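Local coordinates for protein aldolase (Escherichia coli, PDB 6VOP) that is of unknown function but belongs to the class II aldolase and adducin N-terminal domain family, and assembles from four copies of the chain, at residues A[51-54]-A[55-58]. The protein carries 2 engineered substitutions. Sequence-based numbering, arbitrary orientation.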
ATOM      1  N   SER A  51      18.049   7.437  12.047  1.00 81.53           N
ATOM      2  CA  SER A  51      17.903   5.995  11.927  1.00 73.70           C
ATOM      3  C   SER A  51      16.645   5.677  11.132  1.00 68.05           C
ATOM      4  O   SER A  51      15.559   6.173  11.451  1.00 58.60           O
ATOM      5  CB  SER A  51      17.849   5.336  13.308  1.00 65.38           C
ATOM      6  OG  SER A  51      18.419   4.040  13.269  1.00 73.51           O
ATOM      7  N   CYS A  52      16.804   4.862  10.093  1.00 67.22           N
ATOM      8  CA  CYS A  52      15.674   4.386   9.307  1.00 61.30           C
ATOM      9  C   CYS A  52      14.942   3.303  10.094  1.00 49.71           C
ATOM     10  O   CYS A  52      15.542   2.293  10.474  1.00 37.68           O
ATOM     11  CB  CYS A  52      16.154   3.853   7.959  1.00 62.67           C
ATOM     12  SG  CYS A  52      14.894   2.988   6.999  1.00 64.20           S
ATOM     13  N   LEU A  53      13.646   3.514  10.331  1.00 40.25           N
ATOM     14  CA  LEU A  53      12.879   2.598  11.169  1.00 34.47           C
ATOM     15  C   LEU A  53      12.792   1.193  10.581  1.00 37.98           C
ATOM     16  O   LEU A  53      12.502   0.243  11.319  1.00 38.07           O
ATOM     17  CB  LEU A  53      11.475   3.159  11.400  1.00 33.78           C
ATOM     18  CG  LEU A  53      11.382   4.367  12.335  1.00 35.49           C
ATOM     19  CD1 LEU A  53       9.929   4.713  12.622  1.00 31.01           C
ATOM     20  CD2 LEU A  53      12.140   4.108  13.630  1.00 33.39           C
ATOM     21  N   GLY A  54      13.046   1.034   9.282  1.00 36.40           N
ATOM     22  CA  GLY A  54      12.953  -0.271   8.653  1.00 37.46           C
ATOM     23  C   GLY A  54      14.164  -1.166   8.817  1.00 58.40           C
ATOM     24  O   GLY A  54      14.079  -2.357   8.500  1.00 53.65           O
ATOM     25  N   ASN A  55      15.283  -0.630   9.303  1.00 50.37           N
ATOM     26  CA  ASN A  55      16.510  -1.400   9.470  1.00 53.79           C
ATOM     27  C   ASN A  55      17.224  -0.953  10.748  1.00 49.94           C
ATOM     28  O   ASN A  55      18.354  -0.473  10.737  1.00 50.30           O
ATOM     29  CB  ASN A  55      17.413  -1.255   8.245  1.00 60.42           C
ATOM     30  CG  ASN A  55      18.593  -2.206   8.276  1.00 71.28           C
ATOM     31  OD1 ASN A  55      18.573  -3.215   8.981  1.00 72.43           O
ATOM     32  ND2 ASN A  55      19.631  -1.888   7.510  1.00 80.34           N
ATOM     33  N   LEU A  56      16.548  -1.117  11.882  1.00 47.05           N
ATOM     34  CA  LEU A  56      17.114  -0.726  13.165  1.00 36.13           C
ATOM     35  C   LEU A  56      18.022  -1.820  13.714  1.00 40.30           C
ATOM     36  O   LEU A  56      17.753  -3.014  13.549  1.00 36.32           O
ATOM     37  CB  LEU A  56      16.003  -0.430  14.172  1.00 31.21           C
ATOM     38  CG  LEU A  56      15.162   0.826  13.947  1.00 39.55           C
ATOM     39  CD1 LEU A  56      14.213   1.043  15.116  1.00 35.93           C
ATOM     40  CD2 LEU A  56      16.053   2.036  13.737  1.00 31.86           C
ATOM     41  N   ASP A  57      19.106  -1.402  14.368  1.00 43.96           N
ATOM     42  CA  ASP A  57      19.961  -2.324  15.109  1.00 47.50           C
ATOM     43  C   ASP A  57      19.487  -2.386  16.554  1.00 38.70           C
ATOM     44  O   ASP A  57      19.516  -1.359  17.246  1.00 39.10           O
ATOM     45  CB  ASP A  57      21.413  -1.876  15.050  1.00 57.88           C
ATOM     46  CG  ASP A  57      22.387  -2.969  15.468  1.00 66.69           C
ATOM     47  OD1 ASP A  57      21.981  -3.887  16.211  1.00 67.52           O
ATOM     48  OD2 ASP A  57      23.566  -2.903  15.059  1.00 67.27           O
ATOM     49  N   PRO A  58      19.042  -3.544  17.048  1.00 34.10           N
ATOM     50  CA  PRO A  58      18.497  -3.588  18.419  1.00 35.62           C
ATOM     51  C   PRO A  58      19.502  -3.207  19.495  1.00 40.15           C
ATOM     52  O   PRO A  58      19.141  -2.512  20.452  1.00 36.33           O
ATOM     53  CB  PRO A  58      18.023  -5.045  18.556  1.00 35.45           C
ATOM     54  CG  PRO A  58      17.827  -5.522  17.132  1.00 39.45           C
ATOM     55  CD  PRO A  58      18.890  -4.827  16.340  1.00 36.29           C
TER
HETATM   56  O   HOH W   1      20.383   1.418  14.352  1.00 21.06           O
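The carbonyl group of Cys52 is met on opposite faces by Asn55 and Leu56. On one face stands the backbone N-H of Asn55. It gives a nearly straight hydrogen bond, with Asn55 N 3.2 Å from Cys52 O. The donor lies well above the carbonyl plane, 50° out of it. On the other face lies the CD2 methyl of Leu56, 3.3 Å from Cys52 O. The same methyl also touches the hydroxyl of Ser51. The bond from Asn55 N closes a type I beta turn over Cys52, Leu53, Gly54 and Asn55. Inside this turn the Cys52 thiol is a second acceptor, with Gly54 N 3.5 Å from Cys52 SG. The backbone and side chain of Cys52 thus each take one N-H of the turn. The turn belongs to the loop between strands 44-46 and 62-64, antiparallel neighbours in the mixed sheet of this AraD-like domain. The side chains of Leu53 and Leu56 run alongside each other in the same direction, and Leu53 CD2 meets Leu56 CD1 at 4.0 Å. Both have CG anti to the carbonyl carbon (chi1 -72° and -70°); with the backbone as it runs here, this goes with the methyl contact. Both leucines are buried and also touch Thr47. Leu56 reaches Ala19 of helix 7-24, and Cys52 meets Phe23 of that helix. A water accepts from Asp57 N at 3.1 Å and has a weak bond to Ser51 OG. On the subunit interface, Cys52 packs on Gln175 and Asn55 on Arg17, both of a second subunit.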